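PDB 3T66: nickel ABC transporter (Nickel-binding protein) from Bacillus halodurans, which probably binds nickel or a peptide-like solute outside the cell membrane and delivers it to an ABC importer. Local coordinates for residues I213-E218 and R475-M480; A459-D464 and K469-T474; T419-E424 and T438-A443; L398-T401 and A407-F410. All blocks are in the same frame, centred on the assembly; numbering follows the deposited sequence.

How the interactions relate
The chain first enters these contacts at strand 213-215, whose end opens interaction 1; that loop closes only at 475-480, more than 250 residues later. The other three contacts nest inside it in series, and none cross. Interaction 4 comes first, folding 407-410 back onto the end of helix 395-402. Interaction 3 then pairs helix 416-426 with helix 431-447, touching interaction 4 through Ile422 and Asn399. Strand 451-464 follows and carries the chain to interaction 2, where 469-474 returns along it. Interactions 1 and 2 share a sheet, their centres 7 Å apart, whereas interactions 3 and 4 lie on the opposite side of the chain's centre.

Interaction 1 of 4, residues I213-E218 and R475-M480; sequences IVYRPE and RSEYYM
A Met-aromatic contact and a shared carboxylate tie Tyr215 and Arg216, where strand 213-215 runs out, to Met480 and Glu477 in the C-terminal tail of this family 5 solute-binding protein. The strand and the tail lie more than 250 residues apart in sequence, and between these two segments the contact is made by side chains: even the nearest CA atoms, those of Tyr215 and Met480, are 9.6 Å apart. Tyr215 works in two ways. Its ring receives the methionine obliquely, with Met480 SD 4.3 Å from the ring centroid and Met480 CE 3.8 Å from Tyr215 CZ. Its hydroxyl reaches past this apolar patch to donate a hydrogen bond, Tyr215 OH to Glu477 OE1 at 3.0 Å. The ring and the carboxylate are nearly coplanar, 10° apart, and the hydroxyl approaches OE1 from the anti side. A chi1 of -151°, which puts CG opposite the backbone N, swings the ring out to Met480 and carries OH to Glu477. Replacing the tyrosine by an alanine is likely to leave Glu477 without its phenolic donor and to open a gap beside the Met480 thioether. Phe17 and Phe19 of strand 14-19 also pack on Met480, extending the apolar patch into the sheet. The same carboxylate oxygen has a second, looser partner: Arg216 NH1 forms a salt bridge to Glu477 OE1 at 3.4 Å, the guanidinium plane turned 61° from the carboxylate.

Interaction 2 of 4, residues A459-D464 and K469-T474; sequences AVVAYD and KNWVTT
Val461 and Tyr463 approach the indole of Trp471 from different directions. Val461 CG1 sits above the ring plane, displaced toward the rim, and is 3.6 Å from Trp471 NE1. Tyr463 inclines its ring instead, forming an oblique pair in which the planes of the phenol and the indole's five-membered ring make 55° with centroids 5.5 Å apart. Its nearest approach is Tyr463 CE1 to Trp471 CB, 3.7 Å. With chi1 at 170°, CG opposite the backbone N, Trp471 lays its indole along the strand from Tyr463 toward Val461. A bond within its own segment helps set the rotation of that indole: Trp471 NE1 donates to Thr473 OG1 at 3.0 Å, with the acceptor close to the ring plane. Loss of the indole to an alanine is likely to uncover Val461 CG1 and Tyr463 CE1 and to leave Thr473 OG1 without this donor. Farther along, the methyls Val461 CG2 and Thr473 CG2 meet at 3.7 Å, their side chains running antiparallel past one another. No hydrogen bond joins the two segments directly, but the carboxylate of Glu234 hydrogen-bonds to both sides, OE1 with Tyr463 OH and OE2 with Thr473 OG1. Segment 469-474 thus lies over the face of a sheet in which strand 451-464 is flanked by strands 213-215 and 231-237.

Interaction 3 of 4, residues T419-E424 and T438-A443; sequences TGIIDE and TEQAAA
Ile421 and Ala441 mark the close point of a helix-helix contact, their CA atoms 6.4 Å apart, in a helical hairpin whose arms run in roughly opposite, inclined directions. The tight part of the contact owes its closeness to the small size of Ala441. Its methyl adds little bulk, and the branched isoleucine can settle directly on the other helix: Ile421 CG2 meets Ala441 CB at 4.3 Å, while the longer branch passes over the backbone, with Ile421 CD1 4.2 Å from Ala441 N. A chi1 of -55° sets CG2 leaning toward Ala441, while CG1 runs across the gap between the helices and the extended chi2 (171°) turns CD1 in to helix 431-447.

The outer side is different in character. Here the tip of Ile421 meets Gln440, an exposed residue, whose extended chain crosses the isoleucine obliquely. Ile421 CD1 lies 4.0 Å from Gln440 NE2 and 4.1 Å from Gln440 CB, so the glutamine lends its aliphatic root and its amide nitrogen as a partial lid on the methyl. The contact is purely van der Waals, and no hydrogen bond crosses between the segments.

On the buried side, the hairpin is backed by further helices and loops. Leu418 of helix 416-426 packs against Ala441 as well, Ile422 reaches Asn399 and Tyr402 of helix 395-402, and Thr438 touches Leu398, so that three consecutive helices meet in one bundle.

Interaction 4 of 4, residues L398-T401 and A407-F410; sequences LNAT and ALNF
Ala400 and Thr401, near the end of helix 395-402, receive the returning segment 407-410 in a tight chain reversal, with the CA atoms of Thr401 and Asn409 only 4.5 Å apart. Along the helix, Leu398 turns from this contact toward helix 431-447, and its carbonyl accepts a weak hydrogen bond from Thr401 N. Asn399, next, directs its amide oxygen to Asn426 ND2. Ala400 carries the join. Its carbonyl oxygen accepts a weak hydrogen bond from Leu408 N, 3.1 Å from Ala400 O and bent to 126°; Asn409 N, 3.0 Å from Ala400 O, is at too poor an angle to count as a bond. Beside this polar meeting, Ala400 CB touches Leu408 CD1 at 3.6 Å. The leucine's CG lies opposite its carbonyl carbon and beside the backbone N (chi1 -79°), from where CD1 turns back against the alanine. Thr401 holds its hydroxyl back for Tyr397 O, one turn earlier in its own helix. Its carbonyl, Thr401 O, lies 3.6 Å from Asn409 OD1, two acceptors passing without a bond. The amide nitrogen of Asn409 serves elsewhere: it donates to His403 O and Val413 O, linking the turn just after the helix to the loop that follows. In the fold, this surface reversal joins helix 395-402 to helix 416-426, with helix 431-447 packed against Leu398.

Interaction 1 of 4, residues I213-E218 and R475-M480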
loop_
_atom_site.group_PDB
_atom_site.type_symbol
_atom_site.label_atom_id
_atom_site.label_comp_id
_atom_site.label_asym_id
_atom_site.label_seq_id
_atom_site.Cartn_x
_atom_site.Cartn_y
_atom_site.Cartn_z
ATOM N N ILE A 213 -12.345 -7.553 17.916
ATOM C CA ILE A 213 -11.595 -6.668 17.033
ATOM C C ILE A 213 -12.376 -6.492 15.731
ATOM O O ILE A 213 -12.846 -7.459 15.139
ATOM C CB ILE A 213 -10.168 -7.256 16.745
ATOM C CG1 ILE A 213 -9.450 -7.646 18.046
ATOM C CG2 ILE A 213 -9.301 -6.290 15.892
ATOM C CD1 ILE A 213 -8.270 -8.570 17.815
ATOM N N VAL A 214 -12.529 -5.260 15.285
ATOM C CA VAL A 214 -13.231 -5.020 14.027
ATOM C C VAL A 214 -12.298 -4.212 13.124
ATOM O O VAL A 214 -11.666 -3.273 13.567
ATOM C CB VAL A 214 -14.612 -4.300 14.248
ATOM N N TYR A 215 -12.186 -4.606 11.867
ATOM C CA TYR A 215 -11.384 -3.844 10.911
ATOM C C TYR A 215 -12.230 -2.856 10.098
ATOM O O TYR A 215 -13.217 -3.257 9.483
ATOM C CB TYR A 215 -10.673 -4.811 9.959
ATOM C CG TYR A 215 -9.337 -4.322 9.399
ATOM C CD1 TYR A 215 -8.160 -4.554 10.092
ATOM C CD2 TYR A 215 -9.250 -3.669 8.173
ATOM C CE1 TYR A 215 -6.929 -4.134 9.607
ATOM C CE2 TYR A 215 -8.004 -3.243 7.668
ATOM C CZ TYR A 215 -6.843 -3.487 8.396
ATOM O OH TYR A 215 -5.571 -3.102 7.948
ATOM N N ARG A 216 -11.822 -1.584 10.080
ATOM C CA ARG A 216 -12.466 -0.531 9.279
ATOM C C ARG A 216 -13.935 -0.257 9.677
ATOM O O ARG A 216 -14.845 -0.324 8.854
ATOM C CB ARG A 216 -12.385 -0.874 7.797
ATOM C CG ARG A 216 -11.974 0.253 6.909
ATOM C CD ARG A 216 -10.572 -0.013 6.439
ATOM N NE ARG A 216 -9.887 1.186 5.974
ATOM C CZ ARG A 216 -8.774 1.183 5.228
ATOM N NH1 ARG A 216 -8.224 0.023 4.850
ATOM N NH2 ARG A 216 -8.198 2.338 4.855
ATOM N N PRO A 217 -14.159 0.065 10.949
ATOM C CA PRO A 217 -15.493 0.378 11.495
ATOM C C PRO A 217 -16.086 1.682 10.942
ATOM O O PRO A 217 -15.337 2.528 10.445
ATOM C CB PRO A 217 -15.218 0.554 12.986
ATOM C CG PRO A 217 -13.781 0.967 13.058
ATOM C CD PRO A 217 -13.087 0.261 11.941
ATOM N N GLU A 218 -17.406 1.860 11.059
ATOM C CA GLU A 218 -18.053 3.002 10.403
ATOM C C GLU A 218 -17.544 4.317 10.891
ATOM O O GLU A 218 -17.401 4.532 12.097
ATOM C CB GLU A 218 -19.577 3.008 10.522
ATOM C CG GLU A 218 -20.250 4.198 9.756
ATOM C CD GLU A 218 -20.215 4.066 8.201
ATOM O OE1 GLU A 218 -19.228 4.538 7.541
ATOM O OE2 GLU A 218 -21.208 3.507 7.649
ATOM N N ARG A 475 1.119 -1.539 8.587
ATOM C CA ARG A 475 1.084 -0.669 7.430
ATOM C C ARG A 475 0.860 -1.373 6.108
ATOM O O ARG A 475 0.183 -0.832 5.233
ATOM C CB ARG A 475 2.351 0.151 7.388
ATOM C CG ARG A 475 2.312 1.220 8.447
ATOM C CD ARG A 475 3.484 2.172 8.330
ATOM N NE ARG A 475 4.624 1.491 8.868
ATOM C CZ ARG A 475 5.069 1.638 10.099
ATOM N NH1 ARG A 475 4.503 2.516 10.914
ATOM N NH2 ARG A 475 6.113 0.916 10.475
ATOM N N SER A 476 1.429 -2.562 5.938
ATOM C CA SER A 476 1.287 -3.266 4.679
ATOM C C SER A 476 -0.148 -3.729 4.588
ATOM O O SER A 476 -0.702 -3.960 3.505
ATOM C CB SER A 476 2.208 -4.457 4.662
ATOM O OG SER A 476 2.060 -5.195 5.855
ATOM N N GLU A 477 -0.753 -3.854 5.761
ATOM C CA GLU A 477 -2.064 -4.439 5.883
ATOM C C GLU A 477 -2.059 -5.912 5.559
ATOM O O GLU A 477 -3.076 -6.434 5.129
ATOM C CB GLU A 477 -3.016 -3.717 4.943
ATOM C CG GLU A 477 -3.346 -2.312 5.392
ATOM C CD GLU A 477 -4.570 -1.815 4.698
ATOM O OE1 GLU A 477 -5.671 -2.173 5.139
ATOM O OE2 GLU A 477 -4.433 -1.085 3.700
ATOM N N TYR A 478 -0.924 -6.580 5.729
ATOM C CA TYR A 478 -0.865 -7.986 5.435
ATOM C C TYR A 478 -0.960 -8.734 6.720
ATOM O O TYR A 478 -1.285 -9.902 6.733
ATOM C CB TYR A 478 0.437 -8.358 4.770
ATOM C CG TYR A 478 0.621 -7.725 3.424
ATOM C CD1 TYR A 478 -0.469 -7.313 2.668
ATOM C CD2 TYR A 478 1.910 -7.544 2.890
ATOM C CE1 TYR A 478 -0.287 -6.719 1.427
ATOM C CE2 TYR A 478 2.102 -6.950 1.637
ATOM C CZ TYR A 478 0.999 -6.546 0.907
ATOM O OH TYR A 478 1.186 -5.962 -0.337
ATOM N N TYR A 479 -0.692 -8.060 7.818
ATOM C CA TYR A 479 -0.535 -8.766 9.057
ATOM C C TYR A 479 -1.552 -8.328 10.061
ATOM O O TYR A 479 -1.677 -7.149 10.368
ATOM C CB TYR A 479 0.876 -8.594 9.581
ATOM C CG TYR A 479 1.860 -8.827 8.510
ATOM C CD1 TYR A 479 1.986 -10.064 7.938
ATOM C CD2 TYR A 479 2.626 -7.806 8.017
ATOM C CE1 TYR A 479 2.887 -10.289 6.919
ATOM C CE2 TYR A 479 3.528 -8.030 6.984
ATOM C CZ TYR A 479 3.639 -9.274 6.455
ATOM O OH TYR A 479 4.506 -9.510 5.432
ATOM N N MET A 480 -2.300 -9.307 10.558
ATOM C CA MET A 480 -3.362 -9.045 11.494
ATOM C C MET A 480 -3.340 -10.107 12.542
ATOM O O MET A 480 -2.992 -9.813 13.672
ATOM C CB MET A 480 -4.666 -8.998 10.755
ATOM C CG MET A 480 -4.498 -8.191 9.487
ATOM S SD MET A 480 -6.067 -7.740 8.854
ATOM C CE MET A 480 -5.607 -6.871 7.338
#

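Interaction 2 of 4, residues A459-D464 and K469-T474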
loop_
_atom_site.group_PDB
_atom_site.type_symbol
_atom_site.label_atom_id
_atom_site.label_comp_id
_atom_site.label_asym_id
_atom_site.label_seq_id
_atom_site.Cartn_x
_atom_site.Cartn_y
_atom_site.Cartn_z
ATOM N N ALA A 459 -5.448 3.146 7.726
ATOM C CA ALA A 459 -6.169 1.933 8.027
ATOM C C ALA A 459 -6.576 2.098 9.458
ATOM O O ALA A 459 -5.795 2.595 10.297
ATOM C CB ALA A 459 -5.320 0.730 7.856
ATOM N N VAL A 460 -7.808 1.706 9.738
ATOM C CA VAL A 460 -8.363 1.979 11.054
ATOM C C VAL A 460 -8.848 0.696 11.650
ATOM O O VAL A 460 -9.455 -0.103 10.944
ATOM C CB VAL A 460 -9.539 2.942 10.965
ATOM C CG1 VAL A 460 -9.763 3.590 12.303
ATOM C CG2 VAL A 460 -9.280 4.002 9.917
ATOM N N VAL A 461 -8.561 0.497 12.930
ATOM C CA VAL A 461 -8.991 -0.687 13.662
ATOM C C VAL A 461 -9.578 -0.290 15.004
ATOM O O VAL A 461 -9.000 0.523 15.724
ATOM C CB VAL A 461 -7.809 -1.623 13.905
ATOM C CG1 VAL A 461 -8.100 -2.621 15.011
ATOM C CG2 VAL A 461 -7.534 -2.373 12.680
ATOM N N ALA A 462 -10.709 -0.870 15.366
ATOM C CA ALA A 462 -11.268 -0.681 16.714
ATOM C C ALA A 462 -11.348 -2.019 17.449
ATOM O O ALA A 462 -11.653 -3.066 16.841
ATOM C CB ALA A 462 -12.646 -0.018 16.635
ATOM N N TYR A 463 -11.072 -1.997 18.747
ATOM C CA TYR A 463 -11.127 -3.227 19.552
ATOM C C TYR A 463 -11.372 -3.020 21.046
ATOM O O TYR A 463 -11.064 -1.943 21.571
ATOM C CB TYR A 463 -9.853 -4.046 19.373
ATOM C CG TYR A 463 -8.571 -3.470 19.942
ATOM C CD1 TYR A 463 -7.594 -2.923 19.098
ATOM C CD2 TYR A 463 -8.289 -3.539 21.307
ATOM C CE1 TYR A 463 -6.368 -2.426 19.606
ATOM C CE2 TYR A 463 -7.070 -3.035 21.834
ATOM C CZ TYR A 463 -6.117 -2.486 20.970
ATOM O OH TYR A 463 -4.921 -2.015 21.466
ATOM N N ASP A 464 -11.890 -4.068 21.711
ATOM C CA ASP A 464 -12.104 -4.127 23.169
ATOM C C ASP A 464 -10.744 -4.046 23.858
ATOM O O ASP A 464 -9.965 -5.034 23.856
ATOM C CB ASP A 464 -12.834 -5.438 23.497
ATOM C CG ASP A 464 -13.008 -5.713 25.006
ATOM O OD1 ASP A 464 -12.175 -5.341 25.880
ATOM O OD2 ASP A 464 -14.004 -6.388 25.315
ATOM N N LYS A 469 -4.793 -7.786 23.825
ATOM C CA LYS A 469 -3.465 -7.234 24.163
ATOM C C LYS A 469 -2.575 -7.368 22.974
ATOM O O LYS A 469 -2.628 -8.402 22.328
ATOM C CB LYS A 469 -2.824 -7.983 25.356
ATOM N N ASN A 470 -1.774 -6.348 22.670
ATOM C CA ASN A 470 -0.773 -6.457 21.600
ATOM C C ASN A 470 -1.339 -6.482 20.218
ATOM O O ASN A 470 -0.722 -7.005 19.299
ATOM C CB ASN A 470 0.023 -7.731 21.728
ATOM C CG ASN A 470 0.683 -7.857 23.046
ATOM O OD1 ASN A 470 0.921 -6.869 23.717
ATOM N ND2 ASN A 470 1.014 -9.075 23.428
ATOM N N TRP A 471 -2.522 -5.949 20.016
ATOM C CA TRP A 471 -2.871 -5.785 18.628
ATOM C C TRP A 471 -1.922 -4.752 18.026
ATOM O O TRP A 471 -1.864 -3.642 18.547
ATOM C CB TRP A 471 -4.291 -5.284 18.481
ATOM C CG TRP A 471 -4.519 -4.912 17.102
ATOM C CD1 TRP A 471 -4.383 -3.668 16.559
ATOM C CD2 TRP A 471 -4.855 -5.803 16.015
ATOM N NE1 TRP A 471 -4.656 -3.729 15.203
ATOM C CE2 TRP A 471 -4.953 -5.027 14.855
ATOM C CE3 TRP A 471 -5.096 -7.176 15.921
ATOM C CZ2 TRP A 471 -5.268 -5.577 13.628
ATOM C CZ3 TRP A 471 -5.437 -7.704 14.705
ATOM C CH2 TRP A 471 -5.517 -6.920 13.582
ATOM N N VAL A 472 -1.185 -5.075 16.966
ATOM C CA VAL A 472 -0.527 -4.007 16.164
ATOM C C VAL A 472 -1.266 -3.901 14.850
ATOM O O VAL A 472 -1.528 -4.921 14.238
ATOM C CB VAL A 472 0.998 -4.259 15.903
ATOM N N THR A 473 -1.634 -2.693 14.438
ATOM C CA THR A 473 -2.218 -2.423 13.108
ATOM C C THR A 473 -1.093 -2.177 12.074
ATOM O O THR A 473 -0.406 -1.144 12.110
ATOM C CB THR A 473 -3.104 -1.144 13.088
ATOM O OG1 THR A 473 -3.777 -0.977 14.335
ATOM C CG2 THR A 473 -4.119 -1.185 11.944
ATOM N N THR A 474 -0.925 -3.090 11.128
ATOM C CA THR A 474 0.249 -3.029 10.260
ATOM C C THR A 474 0.060 -2.228 8.995
ATOM O O THR A 474 -1.004 -2.266 8.381
ATOM C CB THR A 474 0.661 -4.402 9.824
ATOM O OG1 THR A 474 -0.337 -4.935 8.941
ATOM C CG2 THR A 474 0.856 -5.273 11.057
#

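Interaction 3 of 4, residues T419-E424 and T438-A443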
loop_
_atom_site.group_PDB
_atom_site.type_symbol
_atom_site.label_atom_id
_atom_site.label_comp_id
_atom_site.label_asym_id
_atom_site.label_seq_id
_atom_site.Cartn_x
_atom_site.Cartn_y
_atom_site.Cartn_z
ATOM N N THR A 419 15.060 10.904 -15.043
ATOM C CA THR A 419 15.279 9.730 -15.815
ATOM C C THR A 419 16.651 9.131 -15.544
ATOM O O THR A 419 16.824 7.890 -15.524
ATOM C CB THR A 419 15.088 10.057 -17.231
ATOM O OG1 THR A 419 13.748 10.565 -17.362
ATOM C CG2 THR A 419 15.331 8.791 -18.132
ATOM N N GLY A 420 17.613 10.011 -15.278
ATOM C CA GLY A 420 18.958 9.571 -14.913
ATOM C C GLY A 420 18.871 8.585 -13.758
ATOM O O GLY A 420 19.356 7.447 -13.820
ATOM N N ILE A 421 18.213 9.029 -12.698
ATOM C CA ILE A 421 18.216 8.296 -11.462
ATOM C C ILE A 421 17.462 7.013 -11.669
ATOM O O ILE A 421 17.958 5.932 -11.348
ATOM C CB ILE A 421 17.617 9.129 -10.344
ATOM C CG1 ILE A 421 18.357 10.462 -10.245
ATOM C CG2 ILE A 421 17.751 8.383 -9.048
ATOM C CD1 ILE A 421 17.721 11.471 -9.316
ATOM N N ILE A 422 16.279 7.130 -12.252
ATOM C CA ILE A 422 15.412 5.956 -12.403
ATOM C C ILE A 422 16.153 4.899 -13.191
ATOM O O ILE A 422 16.163 3.745 -12.803
ATOM C CB ILE A 422 13.994 6.282 -12.959
ATOM C CG1 ILE A 422 13.257 7.178 -11.953
ATOM C CG2 ILE A 422 13.218 4.986 -13.265
ATOM C CD1 ILE A 422 12.149 8.049 -12.542
ATOM N N ASP A 423 16.829 5.326 -14.243
ATOM C CA ASP A 423 17.776 4.458 -14.923
ATOM C C ASP A 423 18.799 3.719 -14.013
ATOM O O ASP A 423 18.869 2.478 -14.072
ATOM C CB ASP A 423 18.489 5.230 -16.036
ATOM C CG ASP A 423 17.577 5.544 -17.209
ATOM O OD1 ASP A 423 16.404 5.113 -17.144
ATOM O OD2 ASP A 423 18.021 6.206 -18.189
ATOM N N GLU A 424 19.589 4.421 -13.195
ATOM C CA GLU A 424 20.544 3.668 -12.358
ATOM C C GLU A 424 19.718 2.743 -11.511
ATOM O O GLU A 424 20.027 1.548 -11.428
ATOM C CB GLU A 424 21.488 4.524 -11.475
ATOM N N THR A 438 16.218 6.076 -4.455
ATOM C CA THR A 438 14.838 6.456 -4.286
ATOM C C THR A 438 14.659 7.763 -3.513
ATOM O O THR A 438 13.759 8.506 -3.799
ATOM C CB THR A 438 14.063 5.310 -3.643
ATOM O OG1 THR A 438 14.604 4.082 -4.099
ATOM C CG2 THR A 438 12.648 5.325 -4.041
ATOM N N GLU A 439 15.521 8.039 -2.542
ATOM C CA GLU A 439 15.471 9.258 -1.754
ATOM C C GLU A 439 15.773 10.402 -2.677
ATOM O O GLU A 439 15.272 11.474 -2.513
ATOM C CB GLU A 439 16.526 9.250 -0.635
ATOM C CG GLU A 439 16.083 8.953 0.823
ATOM C CD GLU A 439 16.655 9.912 1.865
ATOM O OE1 GLU A 439 16.620 11.101 1.589
ATOM O OE2 GLU A 439 17.108 9.510 2.961
ATOM N N GLN A 440 16.613 10.162 -3.659
ATOM C CA GLN A 440 17.056 11.188 -4.566
ATOM C C GLN A 440 16.002 11.502 -5.566
ATOM O O GLN A 440 15.804 12.620 -5.941
ATOM C CB GLN A 440 18.257 10.694 -5.330
ATOM C CG GLN A 440 19.495 10.538 -4.534
ATOM C CD GLN A 440 20.645 10.185 -5.399
ATOM O OE1 GLN A 440 21.587 9.535 -4.986
ATOM N NE2 GLN A 440 20.574 10.611 -6.624
ATOM N N ALA A 441 15.362 10.475 -6.047
ATOM C CA ALA A 441 14.309 10.650 -6.980
ATOM C C ALA A 441 13.191 11.357 -6.215
ATOM O O ALA A 441 12.570 12.280 -6.730
ATOM C CB ALA A 441 13.866 9.317 -7.496
ATOM N N ALA A 442 12.973 10.954 -4.966
ATOM C CA ALA A 442 11.999 11.624 -4.143
ATOM C C ALA A 442 12.378 13.109 -4.036
ATOM O O ALA A 442 11.684 13.970 -4.589
ATOM C CB ALA A 442 11.938 10.991 -2.821
ATOM N N ALA A 443 13.497 13.403 -3.378
ATOM C CA ALA A 443 14.060 14.751 -3.327
ATOM C C ALA A 443 13.895 15.521 -4.651
ATOM O O ALA A 443 13.435 16.660 -4.714
ATOM C CB ALA A 443 15.536 14.667 -2.949
#

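Interaction 4 of 4, residues L398-T401 and A407-F410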
loop_
_atom_site.group_PDB
_atom_site.type_symbol
_atom_site.label_atom_id
_atom_site.label_comp_id
_atom_site.label_asym_id
_atom_site.label_seq_id
_atom_site.Cartn_x
_atom_site.Cartn_y
_atom_site.Cartn_z
ATOM N N LEU A 398 7.877 4.477 -9.424
ATOM C CA LEU A 398 8.605 5.613 -9.895
ATOM C C LEU A 398 8.748 5.437 -11.351
ATOM O O LEU A 398 8.405 6.321 -12.122
ATOM C CB LEU A 398 9.973 5.692 -9.265
ATOM C CG LEU A 398 9.962 6.248 -7.863
ATOM C CD1 LEU A 398 11.320 6.019 -7.249
ATOM C CD2 LEU A 398 9.602 7.692 -7.867
ATOM N N ASN A 399 9.240 4.280 -11.745
ATOM C CA ASN A 399 9.367 4.042 -13.143
ATOM C C ASN A 399 8.033 4.269 -13.873
ATOM O O ASN A 399 7.975 4.995 -14.886
ATOM C CB ASN A 399 9.905 2.659 -13.411
ATOM C CG ASN A 399 10.461 2.546 -14.794
ATOM O OD1 ASN A 399 11.639 2.853 -15.039
ATOM N ND2 ASN A 399 9.614 2.137 -15.728
ATOM N N ALA A 400 6.959 3.701 -13.332
ATOM C CA ALA A 400 5.679 3.787 -13.986
ATOM C C ALA A 400 5.221 5.235 -14.139
ATOM O O ALA A 400 4.631 5.610 -15.162
ATOM C CB ALA A 400 4.662 2.988 -13.252
ATOM N N THR A 401 5.502 6.076 -13.165
ATOM C CA THR A 401 4.866 7.397 -13.182
ATOM C C THR A 401 5.747 8.541 -13.734
ATOM O O THR A 401 5.253 9.638 -14.099
ATOM C CB THR A 401 4.340 7.698 -11.777
ATOM O OG1 THR A 401 3.617 6.541 -11.310
ATOM C CG2 THR A 401 3.439 8.884 -11.782
ATOM N N ALA A 407 4.505 3.252 -17.933
ATOM C CA ALA A 407 3.205 2.742 -18.282
ATOM C C ALA A 407 2.124 3.655 -17.828
ATOM O O ALA A 407 1.108 3.785 -18.467
ATOM C CB ALA A 407 3.016 1.421 -17.663
ATOM N N LEU A 408 2.319 4.214 -16.662
ATOM C CA LEU A 408 1.371 5.108 -16.075
ATOM C C LEU A 408 1.747 6.524 -16.318
ATOM O O LEU A 408 1.167 7.406 -15.748
ATOM C CB LEU A 408 1.232 4.856 -14.598
ATOM C CG LEU A 408 0.349 3.671 -14.281
ATOM C CD1 LEU A 408 1.044 2.835 -13.303
ATOM C CD2 LEU A 408 -0.952 4.138 -13.739
ATOM N N ASN A 409 2.751 6.769 -17.124
ATOM C CA ASN A 409 3.116 8.146 -17.305
ATOM C C ASN A 409 2.148 8.807 -18.232
ATOM O O ASN A 409 2.136 8.557 -19.412
ATOM C CB ASN A 409 4.496 8.220 -17.907
ATOM C CG ASN A 409 5.033 9.572 -17.881
ATOM O OD1 ASN A 409 4.341 10.483 -17.524
ATOM N ND2 ASN A 409 6.271 9.728 -18.257
ATOM N N PHE A 410 1.343 9.694 -17.684
ATOM C CA PHE A 410 0.293 10.357 -18.469
ATOM C C PHE A 410 0.422 11.867 -18.424
ATOM O O PHE A 410 -0.308 12.616 -19.082
ATOM C CB PHE A 410 -1.090 9.916 -17.988
ATOM C CG PHE A 410 -1.378 8.479 -18.244
ATOM C CD1 PHE A 410 -0.822 7.825 -19.364
ATOM C CD2 PHE A 410 -2.215 7.772 -17.396
ATOM C CE1 PHE A 410 -1.099 6.456 -19.641
ATOM C CE2 PHE A 410 -2.508 6.413 -17.650
ATOM C CZ PHE A 410 -1.950 5.749 -18.785
#